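Long-range contacts in MsStt7d protein (Micromonas, PDB 4IX5), which probably phosphorylates proteins as an ATP-dependent kinase, this piece being the kinase domain of a longer protein, which binds adenine nucleotides and magnesium: residues D46-N51 with L109-E114; V164-V169 with L184-L189. All coordinates share one frame; numbering follows the deposited sequence. Where two conformers were deposited one is given.

Interaction 1: D46-N51 with L109-E114; sequences DVVLKN and LMWANE. With ANP (phosphoaminophosphonic acid-adenylate ester), chain G.
Lys50 lays its CB against the six-membered edge of the Trp111 indole, in the ring plane and 3.5 Å from CZ3. With CG anti to the backbone N (chi1 178°), the extended lysine chain then runs past CH2 and carries NZ off to a salt bridge with Glu66 of helix 59-76. Trp111 NE1 is hydrogen-bonded to Asn70 of the same helix, so this face is closely packed against it. The strands are the middle one of the five-stranded N-lobe sheet and its antiparallel neighbour 106-112. Val48 and Trp111 form a hydrogen-bonded pair, with Val48 N to Trp111 O at 2.9 Å, and Lys50 and Leu109 form the next. On the other face Met110 and Leu49 lie side by side, CG to CD2 3.8 Å; Met110 stays extended as far as its sulfur, which lies by Val47 CG2, and bends only beyond it.

Toward Asp46 the contact slackens. Its carboxylate is exposed, and CB merely rests near Asn113 CB. Asn113 N reaches Asp46 O at 3.0 Å from 38° above the carbonyl plane, where the strand gives way to the hinge. A water donates to Val47 O (2.9 Å) and accepts from Asn113 ND2 (2.8 Å), which also bonds Glu116; Gly115 N holds OD1.

Adenine pairs with the hinge backbone through two bonds, ANP N6 to Ala112 O (2.9 Å) and Glu114 N to ANP N1 (3.0 Å). Val48 methyls, in one of two conformers, touch the base. Apolar packing and backbone pairing would hold the hinge carbonyl and N-H in register with Lys50, which binds ADP in this protein.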
ATOM      1  N   ASP B  46     -19.987  17.107  -4.473  1.00 22.47           N
ATOM      2  CA  ASP B  46     -18.669  16.545  -4.700  1.00 23.24           C
ATOM      3  C   ASP B  46     -18.275  15.691  -3.511  1.00 22.19           C
ATOM      4  O   ASP B  46     -18.270  16.160  -2.369  1.00 17.95           O
ATOM      5  CB  ASP B  46     -17.640  17.654  -4.918  1.00 28.14           C
ATOM      6  CG  ASP B  46     -17.824  18.361  -6.242  1.00 34.18           C
ATOM      7  OD1 ASP B  46     -18.328  17.725  -7.187  1.00 29.58           O
ATOM      8  OD2 ASP B  46     -17.466  19.553  -6.336  1.00 36.58           O
ATOM      9  N   VAL B  47     -17.940  14.433  -3.779  1.00 17.98           N
ATOM     10  CA  VAL B  47     -17.579  13.529  -2.704  1.00 14.78           C
ATOM     11  C   VAL B  47     -16.290  12.816  -3.018  1.00 17.98           C
ATOM     12  O   VAL B  47     -15.774  12.906  -4.129  1.00 19.05           O
ATOM     13  CB  VAL B  47     -18.718  12.501  -2.403  1.00 17.52           C
ATOM     14  CG1 VAL B  47     -19.988  13.239  -1.971  1.00 17.20           C
ATOM     15  CG2 VAL B  47     -19.000  11.608  -3.613  1.00 16.10           C
ATOM     16  N   VAL B  48     -15.743  12.161  -2.002  1.00 13.23           N
ATOM     17  CA  VAL B  48     -14.633  11.239  -2.211  0.55 10.40           C
ATOM     18  C   VAL B  48     -15.048   9.879  -1.681  1.00 17.02           C
ATOM     19  O   VAL B  48     -15.779   9.769  -0.690  1.00 14.26           O
ATOM     20  CB  VAL B  48     -13.319  11.712  -1.559  0.55 14.63           C
ATOM     21  CG1 VAL B  48     -12.873  13.022  -2.190  0.55 19.19           C
ATOM     22  CG2 VAL B  48     -13.493  11.858  -0.059  0.55 15.59           C
ATOM     23  N   LEU B  49     -14.598   8.841  -2.374  1.00 12.83           N
ATOM     24  CA  LEU B  49     -15.051   7.482  -2.129  1.00 12.76           C
ATOM     25  C   LEU B  49     -13.831   6.600  -1.965  1.00 12.89           C
ATOM     26  O   LEU B  49     -12.852   6.759  -2.707  1.00 15.63           O
ATOM     27  CB  LEU B  49     -15.830   7.004  -3.346  1.00 12.95           C
ATOM     28  CG  LEU B  49     -17.128   7.764  -3.590  1.00 15.01           C
ATOM     29  CD1 LEU B  49     -17.475   7.845  -5.078  1.00 18.29           C
ATOM     30  CD2 LEU B  49     -18.231   7.094  -2.791  1.00 16.27           C
ATOM     31  N   LYS B  50     -13.869   5.688  -0.998  1.00  9.95           N
ATOM     32  CA  LYS B  50     -12.744   4.775  -0.769  1.00  8.43           C
ATOM     33  C   LYS B  50     -13.221   3.340  -0.685  1.00 13.08           C
ATOM     34  O   LYS B  50     -14.194   3.048   0.008  1.00 11.76           O
ATOM     35  CB  LYS B  50     -12.000   5.137   0.533  1.00  9.25           C
ATOM     36  CG  LYS B  50     -10.833   4.201   0.882  1.00 12.08           C
ATOM     37  CD  LYS B  50     -10.038   4.702   2.102  1.00 14.39           C
ATOM     38  CE  LYS B  50      -8.766   3.873   2.288  1.00 20.45           C
ATOM     39  NZ  LYS B  50      -8.016   4.273   3.520  1.00 19.24           N
ATOM     40  N   ASN B  51     -12.525   2.440  -1.379  1.00 10.84           N
ATOM     41  CA  ASN B  51     -12.736   1.018  -1.176  1.00 13.66           C
ATOM     42  C   ASN B  51     -11.422   0.339  -0.786  1.00 14.53           C
ATOM     43  O   ASN B  51     -10.372   0.986  -0.739  1.00 15.46           O
ATOM     44  CB  ASN B  51     -13.401   0.356  -2.409  1.00 12.20           C
ATOM     45  CG  ASN B  51     -12.458   0.202  -3.585  1.00 19.38           C
ATOM     46  OD1 ASN B  51     -11.409   0.834  -3.645  1.00 18.94           O
ATOM     47  ND2 ASN B  51     -12.844  -0.646  -4.539  1.00 16.73           N
ATOM     48  N   LEU B 109     -16.520   3.624   1.524  1.00  9.50           N
ATOM     49  CA  LEU B 109     -16.763   4.738   2.446  1.00  9.47           C
ATOM     50  C   LEU B 109     -16.874   6.040   1.658  1.00 12.21           C
ATOM     51  O   LEU B 109     -16.261   6.194   0.601  1.00 13.73           O
ATOM     52  CB  LEU B 109     -15.628   4.862   3.470  1.00 13.02           C
ATOM     53  CG  LEU B 109     -15.293   3.611   4.287  1.00 12.35           C
ATOM     54  CD1 LEU B 109     -14.224   3.963   5.352  1.00 11.73           C
ATOM     55  CD2 LEU B 109     -16.535   3.007   4.943  1.00 16.10           C
ATOM     56  N   MET B 110     -17.643   6.994   2.176  1.00 13.43           N
ATOM     57  CA  MET B 110     -17.817   8.260   1.471  1.00 10.96           C
ATOM     58  C   MET B 110     -17.669   9.468   2.401  1.00 14.33           C
ATOM     59  O   MET B 110     -18.099   9.432   3.560  1.00 15.23           O
ATOM     60  CB  MET B 110     -19.195   8.286   0.794  1.00 14.12           C
ATOM     61  CG  MET B 110     -19.420   9.493  -0.095  1.00 14.15           C
ATOM     62  SD  MET B 110     -20.942   9.308  -1.043  1.00 17.65           S
ATOM     63  CE  MET B 110     -22.137   9.600   0.250  1.00 17.65           C
ATOM     64  N   TRP B 111     -17.038  10.521   1.885  1.00 13.18           N
ATOM     65  CA  TRP B 111     -16.847  11.765   2.627  1.00 12.07           C
ATOM     66  C   TRP B 111     -17.142  12.936   1.709  1.00 14.85           C
ATOM     67  O   TRP B 111     -17.103  12.801   0.484  1.00 14.56           O
ATOM     68  CB  TRP B 111     -15.384  11.929   3.076  1.00 11.16           C
ATOM     69  CG  TRP B 111     -14.843  10.898   4.002  1.00 11.46           C
ATOM     70  CD1 TRP B 111     -14.758  10.973   5.361  1.00 13.76           C
ATOM     71  CD2 TRP B 111     -14.261   9.651   3.629  1.00 10.91           C
ATOM     72  NE1 TRP B 111     -14.175   9.832   5.866  1.00 12.16           N
ATOM     73  CE2 TRP B 111     -13.861   9.004   4.822  1.00 10.51           C
ATOM     74  CE3 TRP B 111     -14.049   9.012   2.400  1.00 11.79           C
ATOM     75  CZ2 TRP B 111     -13.238   7.754   4.827  1.00  8.95           C
ATOM     76  CZ3 TRP B 111     -13.422   7.766   2.398  1.00 12.56           C
ATOM     77  CH2 TRP B 111     -13.033   7.147   3.611  1.00 12.14           C
ATOM     78  N   ALA B 112     -17.418  14.101   2.290  1.00 14.08           N
ATOM     79  CA  ALA B 112     -17.466  15.321   1.497  1.00 14.74           C
ATOM     80  C   ALA B 112     -16.096  15.589   0.900  1.00 16.06           C
ATOM     81  O   ALA B 112     -15.087  15.373   1.562  1.00 16.79           O
ATOM     82  CB  ALA B 112     -17.857  16.496   2.372  1.00 11.63           C
ATOM     83  N   ASN B 113     -16.054  16.063  -0.339  1.00 13.40           N
ATOM     84  CA  ASN B 113     -14.822  16.612  -0.880  1.00 15.11           C
ATOM     85  C   ASN B 113     -14.562  17.959  -0.204  1.00 16.78           C
ATOM     86  O   ASN B 113     -15.314  18.923  -0.405  1.00 19.17           O
ATOM     87  CB  ASN B 113     -14.925  16.788  -2.393  1.00 16.43           C
ATOM     88  CG  ASN B 113     -13.606  17.194  -3.021  1.00 20.66           C
ATOM     89  OD1 ASN B 113     -12.846  17.974  -2.444  1.00 20.43           O
ATOM     90  ND2 ASN B 113     -13.322  16.663  -4.212  1.00 24.78           N
ATOM     91  N   GLU B 114     -13.530  18.021   0.631  1.00 13.35           N
ATOM     92  CA  GLU B 114     -13.299  19.214   1.433  1.00 13.41           C
ATOM     93  C   GLU B 114     -12.447  20.253   0.705  1.00 16.81           C
ATOM     94  O   GLU B 114     -12.283  21.364   1.198  1.00 17.80           O
ATOM     95  CB  GLU B 114     -12.636  18.867   2.771  1.00 14.20           C
ATOM     96  CG  GLU B 114     -13.464  17.955   3.668  1.00 20.46           C
ATOM     97  CD  GLU B 114     -14.589  18.685   4.396  1.00 19.28           C
ATOM     98  OE1 GLU B 114     -14.615  19.933   4.375  1.00 18.88           O
ATOM     99  OE2 GLU B 114     -15.445  18.007   5.009  1.00 18.47           O
TER
HETATM  100  PG  ANP G 602      -3.030   8.721  -0.584  1.00 60.40           P
HETATM  101  O1G ANP G 602      -1.859   7.823  -0.586  1.00 61.93           O
HETATM  102  O2G ANP G 602      -3.024   9.544   0.791  1.00 57.95           O
HETATM  103  O3G ANP G 602      -2.872   9.715  -1.824  1.00 55.00           O
HETATM  104  PB  ANP G 602      -5.068   7.031   0.827  1.00 66.47           P
HETATM  105  O1B ANP G 602      -5.405   5.609   0.578  1.00 61.75           O
HETATM  106  O2B ANP G 602      -3.932   7.160   1.966  1.00 64.65           O
HETATM  107  N3B ANP G 602      -4.508   7.800  -0.645  1.00 50.76           N
HETATM  108  PA  ANP G 602      -6.551   9.303   1.689  1.00 48.56           P
HETATM  109  O1A ANP G 602      -7.825   9.376   2.486  1.00 50.41           O
HETATM  110  O2A ANP G 602      -5.261   9.762   2.321  1.00 60.54           O
HETATM  111  O3A ANP G 602      -6.425   7.749   1.293  1.00 63.01           O
HETATM  112  O5' ANP G 602      -6.725  10.111   0.311  1.00 38.99           O
HETATM  113  C5' ANP G 602      -5.794  10.061  -0.774  1.00 33.58           C
HETATM  114  C4' ANP G 602      -6.016  11.212  -1.751  1.00 29.86           C
HETATM  115  O4' ANP G 602      -7.397  11.570  -1.788  1.00 22.38           O
HETATM  116  C3' ANP G 602      -5.260  12.455  -1.326  1.00 37.42           C
HETATM  117  O3' ANP G 602      -4.738  13.111  -2.468  1.00 44.77           O
HETATM  118  C2' ANP G 602      -6.302  13.398  -0.806  1.00 28.67           C
HETATM  119  O2' ANP G 602      -5.961  14.682  -1.297  1.00 34.48           O
HETATM  120  C1' ANP G 602      -7.600  12.934  -1.434  1.00 19.89           C
HETATM  121  N9  ANP G 602      -8.697  13.028  -0.454  1.00 15.62           N
HETATM  122  C8  ANP G 602      -8.962  12.141   0.512  1.00 15.95           C
HETATM  123  N7  ANP G 602     -10.031  12.505   1.246  1.00 17.49           N
HETATM  124  C5  ANP G 602     -10.466  13.662   0.741  1.00 14.67           C
HETATM  125  C6  ANP G 602     -11.556  14.600   1.050  1.00 17.13           C
HETATM  126  N6  ANP G 602     -12.401  14.336   2.061  1.00 19.77           N
HETATM  127  N1  ANP G 602     -11.672  15.690   0.285  1.00 17.09           N
HETATM  128  C2  ANP G 602     -10.830  15.951  -0.721  1.00 19.58           C
HETATM  129  N3  ANP G 602      -9.810  15.150  -1.055  1.00 18.29           N
HETATM  130  C4  ANP G 602      -9.581  14.014  -0.371  1.00 17.09           C
HETATM  131  O   HOH W   1     -15.060  15.114  -5.789  1.00 22.08           O

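Interaction 2: V164-V169 with L184-L189; sequences VVHRDV and LKLIDL. With MG (magnesium ion), chain F; ANP (phosphoaminophosphonic acid-adenylate ester), chain G.
His166 sets its imidazole over Leu186, whose CD2 lies over one ring face, 4.1 Å from His166 CE1 and offset toward the rim. A water sits over the opposite face, again near the rim, and donates to His166 O and Asp188 O. CG anti to the backbone N (chi1 178°) swings the ring across to the partner segment, where the Ile187 carbonyl meets its edge, with CE1 3.0 Å from Ile187 O. NE2 also lies close to Asp188 O, but the angle is too poor for a hydrogen bond. ND1 is buried without a polar partner in the model, and Leu189 CD2 packs near it at 3.7 Å, the two side chains crossing at about a right angle. His166, Arg167 and Asp168 are the HRD motif of the catalytic loop, and Asp188, Leu189 and Gly190 stand for the DFG motif of protein kinases. The packing of Leu189 on His166, together with its reach to Asn70 and Val73 of helix 59-76, is consistent with a place in the regulatory spine of the family.

On the nucleotide side the two aspartates cross, OD2 to OD2 3.6 Å, with carboxylate planes 72° apart. Asp168 OD1 forms a salt bridge with Lys170, and Asp188 OD1 takes a hydrogen bond from Gly190 N. Two waters join the OD2 atoms; one donates to Asp168 OD2 at 2.6 Å and Asp188 OD2 at 2.7 Å, and the other makes a weak bond to Asp188 OD2. None of these bridging waters can serve all its acceptors at once. Asp188 OD2 also binds magnesium at 2.6 Å, the ion being completed by Asn173, a water and ANP oxygens O2A and O2G. Ile187 turns the opposite way, its CD1 touching the ANP ribose and base.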
ATOM      1  N   VAL B 164      -8.897   8.911  20.336  1.00 23.04           N
ATOM      2  CA  VAL B 164      -8.395   8.648  18.990  1.00 18.72           C
ATOM      3  C   VAL B 164      -7.011   9.256  18.769  1.00 20.34           C
ATOM      4  O   VAL B 164      -6.803  10.449  18.970  1.00 21.00           O
ATOM      5  CB  VAL B 164      -9.357   9.182  17.893  1.00 22.44           C
ATOM      6  CG1 VAL B 164      -8.747   8.995  16.501  1.00 20.18           C
ATOM      7  CG2 VAL B 164     -10.720   8.491  17.980  1.00 19.51           C
ATOM      8  N   VAL B 165      -6.064   8.411  18.384  1.00 13.73           N
ATOM      9  CA  VAL B 165      -4.767   8.869  17.900  1.00 18.02           C
ATOM     10  C   VAL B 165      -4.737   8.684  16.383  1.00 23.58           C
ATOM     11  O   VAL B 165      -4.981   7.584  15.861  1.00 17.88           O
ATOM     12  CB  VAL B 165      -3.620   8.095  18.559  1.00 18.94           C
ATOM     13  CG1 VAL B 165      -2.269   8.535  17.988  1.00 18.39           C
ATOM     14  CG2 VAL B 165      -3.675   8.281  20.058  1.00 22.86           C
ATOM     15  N   HIS B 166      -4.466   9.766  15.669  1.00 19.77           N
ATOM     16  CA  HIS B 166      -4.610   9.756  14.218  1.00 13.54           C
ATOM     17  C   HIS B 166      -3.534   8.894  13.560  1.00 19.28           C
ATOM     18  O   HIS B 166      -3.826   8.102  12.652  1.00 18.42           O
ATOM     19  CB  HIS B 166      -4.597  11.204  13.681  1.00 14.99           C
ATOM     20  CG  HIS B 166      -4.693  11.297  12.193  1.00 14.71           C
ATOM     21  ND1 HIS B 166      -5.822  11.748  11.538  1.00 17.77           N
ATOM     22  CD2 HIS B 166      -3.799  10.980  11.225  1.00 13.15           C
ATOM     23  CE1 HIS B 166      -5.615  11.710  10.233  1.00  9.81           C
ATOM     24  NE2 HIS B 166      -4.395  11.250  10.017  1.00 17.57           N
ATOM     25  N   ARG B 167      -2.299   9.056  14.037  1.00 15.43           N
ATOM     26  CA  ARG B 167      -1.161   8.239  13.652  1.00 14.43           C
ATOM     27  C   ARG B 167      -0.666   8.471  12.221  1.00 14.95           C
ATOM     28  O   ARG B 167       0.254   7.784  11.760  1.00 18.94           O
ATOM     29  CB  ARG B 167      -1.497   6.760  13.858  1.00 20.32           C
ATOM     30  CG  ARG B 167      -0.317   5.857  13.680  1.00 29.06           C
ATOM     31  CD  ARG B 167      -0.753   4.567  13.030  1.00 42.84           C
ATOM     32  NE  ARG B 167      -0.924   3.521  14.019  1.00 47.69           N
ATOM     33  CZ  ARG B 167       0.095   2.903  14.597  1.00 48.62           C
ATOM     34  NH1 ARG B 167      -0.112   1.949  15.495  1.00 41.11           N
ATOM     35  NH2 ARG B 167       1.324   3.259  14.271  1.00 48.72           N
ATOM     36  N   ASP B 168      -1.264   9.418  11.503  1.00 13.75           N
ATOM     37  CA  ASP B 168      -0.768   9.761  10.170  1.00 14.59           C
ATOM     38  C   ASP B 168      -0.872  11.253   9.884  1.00 12.68           C
ATOM     39  O   ASP B 168      -1.253  11.686   8.801  1.00 15.05           O
ATOM     40  CB  ASP B 168      -1.473   8.938   9.095  1.00 18.13           C
ATOM     41  CG  ASP B 168      -0.691   8.888   7.802  1.00 22.16           C
ATOM     42  OD1 ASP B 168       0.496   9.277   7.788  1.00 23.91           O
ATOM     43  OD2 ASP B 168      -1.257   8.459   6.783  1.00 18.46           O
ATOM     44  N   VAL B 169      -0.525  12.045  10.889  1.00 12.45           N
ATOM     45  CA  VAL B 169      -0.520  13.492  10.752  1.00 13.24           C
ATOM     46  C   VAL B 169       0.646  13.934   9.887  1.00 13.10           C
ATOM     47  O   VAL B 169       1.782  13.551  10.141  1.00 15.89           O
ATOM     48  CB  VAL B 169      -0.398  14.147  12.134  1.00 13.62           C
ATOM     49  CG1 VAL B 169      -0.150  15.658  11.997  1.00 14.81           C
ATOM     50  CG2 VAL B 169      -1.657  13.858  12.942  1.00 14.26           C
ATOM     51  N   LEU B 184      -8.239  24.225   8.450  1.00 11.71           N
ATOM     52  CA  LEU B 184      -7.666  22.902   8.119  1.00 10.53           C
ATOM     53  C   LEU B 184      -8.502  21.773   8.704  1.00 14.12           C
ATOM     54  O   LEU B 184      -8.969  21.851   9.840  1.00 14.45           O
ATOM     55  CB  LEU B 184      -6.234  22.761   8.632  1.00 11.74           C
ATOM     56  CG  LEU B 184      -5.203  23.773   8.120  1.00 12.90           C
ATOM     57  CD1 LEU B 184      -3.788  23.342   8.561  1.00 12.96           C
ATOM     58  CD2 LEU B 184      -5.274  23.936   6.613  1.00 16.66           C
ATOM     59  N   LYS B 185      -8.687  20.727   7.905  1.00 14.02           N
ATOM     60  CA  LYS B 185      -9.325  19.513   8.370  1.00 12.25           C
ATOM     61  C   LYS B 185      -8.379  18.351   8.086  1.00 11.19           C
ATOM     62  O   LYS B 185      -7.706  18.330   7.060  1.00 11.80           O
ATOM     63  CB  LYS B 185     -10.639  19.279   7.629  1.00 12.55           C
ATOM     64  CG  LYS B 185     -11.726  20.309   7.975  1.00 12.34           C
ATOM     65  CD  LYS B 185     -13.031  19.957   7.316  1.00 13.34           C
ATOM     66  CE  LYS B 185     -14.082  21.018   7.612  1.00 16.08           C
ATOM     67  NZ  LYS B 185     -15.388  20.695   6.937  1.00 17.25           N
ATOM     68  N   LEU B 186      -8.315  17.404   9.008  1.00 12.20           N
ATOM     69  CA  LEU B 186      -7.538  16.194   8.799  1.00 15.51           C
ATOM     70  C   LEU B 186      -8.301  15.254   7.894  1.00 13.59           C
ATOM     71  O   LEU B 186      -9.528  15.229   7.911  1.00 13.12           O
ATOM     72  CB  LEU B 186      -7.260  15.502  10.133  1.00 15.87           C
ATOM     73  CG  LEU B 186      -6.194  16.169  11.014  1.00 12.80           C
ATOM     74  CD1 LEU B 186      -6.435  15.845  12.484  1.00 17.34           C
ATOM     75  CD2 LEU B 186      -4.799  15.698  10.569  1.00 12.36           C
ATOM     76  N   ILE B 187      -7.570  14.485   7.091  1.00  9.90           N
ATOM     77  CA  ILE B 187      -8.183  13.372   6.368  1.00 10.70           C
ATOM     78  C   ILE B 187      -7.461  12.083   6.726  1.00 14.36           C
ATOM     79  O   ILE B 187      -6.385  12.104   7.338  1.00 14.10           O
ATOM     80  CB  ILE B 187      -8.164  13.574   4.830  1.00 14.52           C
ATOM     81  CG1 ILE B 187      -6.733  13.831   4.359  1.00 18.18           C
ATOM     82  CG2 ILE B 187      -9.093  14.736   4.441  1.00 16.95           C
ATOM     83  CD1 ILE B 187      -6.510  13.582   2.869  1.00 19.38           C
ATOM     84  N   ASP B 188      -8.048  10.957   6.320  1.00 12.74           N
ATOM     85  CA  ASP B 188      -7.381   9.660   6.374  1.00 14.35           C
ATOM     86  C   ASP B 188      -7.175   9.120   7.782  1.00 17.97           C
ATOM     87  O   ASP B 188      -6.083   9.189   8.339  1.00 16.66           O
ATOM     88  CB  ASP B 188      -6.057   9.679   5.597  1.00 15.52           C
ATOM     89  CG  ASP B 188      -5.485   8.280   5.389  1.00 27.28           C
ATOM     90  OD1 ASP B 188      -6.185   7.279   5.693  1.00 20.94           O
ATOM     91  OD2 ASP B 188      -4.338   8.182   4.914  1.00 38.83           O
ATOM     92  N   LEU B 189      -8.240   8.560   8.340  1.00 12.43           N
ATOM     93  CA  LEU B 189      -8.161   7.885   9.631  1.00 15.05           C
ATOM     94  C   LEU B 189      -7.824   6.404   9.471  1.00 14.84           C
ATOM     95  O   LEU B 189      -8.064   5.604  10.370  1.00 15.52           O
ATOM     96  CB  LEU B 189      -9.481   8.054  10.391  1.00 12.03           C
ATOM     97  CG  LEU B 189      -9.801   9.504  10.775  1.00 14.45           C
ATOM     98  CD1 LEU B 189     -11.305   9.648  11.004  1.00 18.05           C
ATOM     99  CD2 LEU B 189      -8.995   9.908  12.009  1.00 14.36           C
TER
HETATM  100 MG    MG F 601      -3.444   9.806   3.147  1.00 45.24          MG
HETATM  101  PG  ANP G 602      -3.030   8.721  -0.584  1.00 60.40           P
HETATM  102  O1G ANP G 602      -1.859   7.823  -0.586  1.00 61.93           O
HETATM  103  O2G ANP G 602      -3.024   9.544   0.791  1.00 57.95           O
HETATM  104  O3G ANP G 602      -2.872   9.715  -1.824  1.00 55.00           O
HETATM  105  PB  ANP G 602      -5.068   7.031   0.827  1.00 66.47           P
HETATM  106  O1B ANP G 602      -5.405   5.609   0.578  1.00 61.75           O
HETATM  107  O2B ANP G 602      -3.932   7.160   1.966  1.00 64.65           O
HETATM  108  N3B ANP G 602      -4.508   7.800  -0.645  1.00 50.76           N
HETATM  109  PA  ANP G 602      -6.551   9.303   1.689  1.00 48.56           P
HETATM  110  O1A ANP G 602      -7.825   9.376   2.486  1.00 50.41           O
HETATM  111  O2A ANP G 602      -5.261   9.762   2.321  1.00 60.54           O
HETATM  112  O3A ANP G 602      -6.425   7.749   1.293  1.00 63.01           O
HETATM  113  O5' ANP G 602      -6.725  10.111   0.311  1.00 38.99           O
HETATM  114  C5' ANP G 602      -5.794  10.061  -0.774  1.00 33.58           C
HETATM  115  C4' ANP G 602      -6.016  11.212  -1.751  1.00 29.86           C
HETATM  116  O4' ANP G 602      -7.397  11.570  -1.788  1.00 22.38           O
HETATM  117  C3' ANP G 602      -5.260  12.455  -1.326  1.00 37.42           C
HETATM  118  O3' ANP G 602      -4.738  13.111  -2.468  1.00 44.77           O
HETATM  119  C2' ANP G 602      -6.302  13.398  -0.806  1.00 28.67           C
HETATM  120  O2' ANP G 602      -5.961  14.682  -1.297  1.00 34.48           O
HETATM  121  C1' ANP G 602      -7.600  12.934  -1.434  1.00 19.89           C
HETATM  122  N9  ANP G 602      -8.697  13.028  -0.454  1.00 15.62           N
HETATM  123  C8  ANP G 602      -8.962  12.141   0.512  1.00 15.95           C
HETATM  124  N7  ANP G 602     -10.031  12.505   1.246  1.00 17.49           N
HETATM  125  C5  ANP G 602     -10.466  13.662   0.741  1.00 14.67           C
HETATM  126  C6  ANP G 602     -11.556  14.600   1.050  1.00 17.13           C
HETATM  127  N6  ANP G 602     -12.401  14.336   2.061  1.00 19.77           N
HETATM  128  N1  ANP G 602     -11.672  15.690   0.285  1.00 17.09           N
HETATM  129  C2  ANP G 602     -10.830  15.951  -0.721  1.00 19.58           C
HETATM  130  N3  ANP G 602      -9.810  15.150  -1.055  1.00 18.29           N
HETATM  131  C4  ANP G 602      -9.581  14.014  -0.371  1.00 17.09           C
HETATM  132  O   HOH W   2      -4.818   7.613  10.103  1.00 20.63           O
HETATM  133  O   HOH W   3      -3.343   6.601   7.176  1.00 37.36           O
HETATM  134  O   HOH W   4      -1.691   8.203   4.226  1.00 40.78           O
HETATM  135  O   HOH W   5      -1.369  10.475   1.899  1.00 54.41           O

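Both contacts are buried and both touch the same ANP, but from different lobes. Interaction 1 is regular sheet: strand pairing with apolar faces, exposed only at Asp46, and its polar work is reading adenine. Interaction 2 joins loops beyond two short strands, has no direct hydrogen bond between its segments, and relies on ring packing, bridging waters and magnesium beside the phosphates. Helix 59-76 packs on both, through Lys50 and Trp111 in the first and Asp188 and Leu189 in the second. They meet directly where Glu114 OE1 makes a 2.8 Å salt bridge to Lys185 NZ, and Lys50 NZ comes within 4.1 Å of Asp188 OD1.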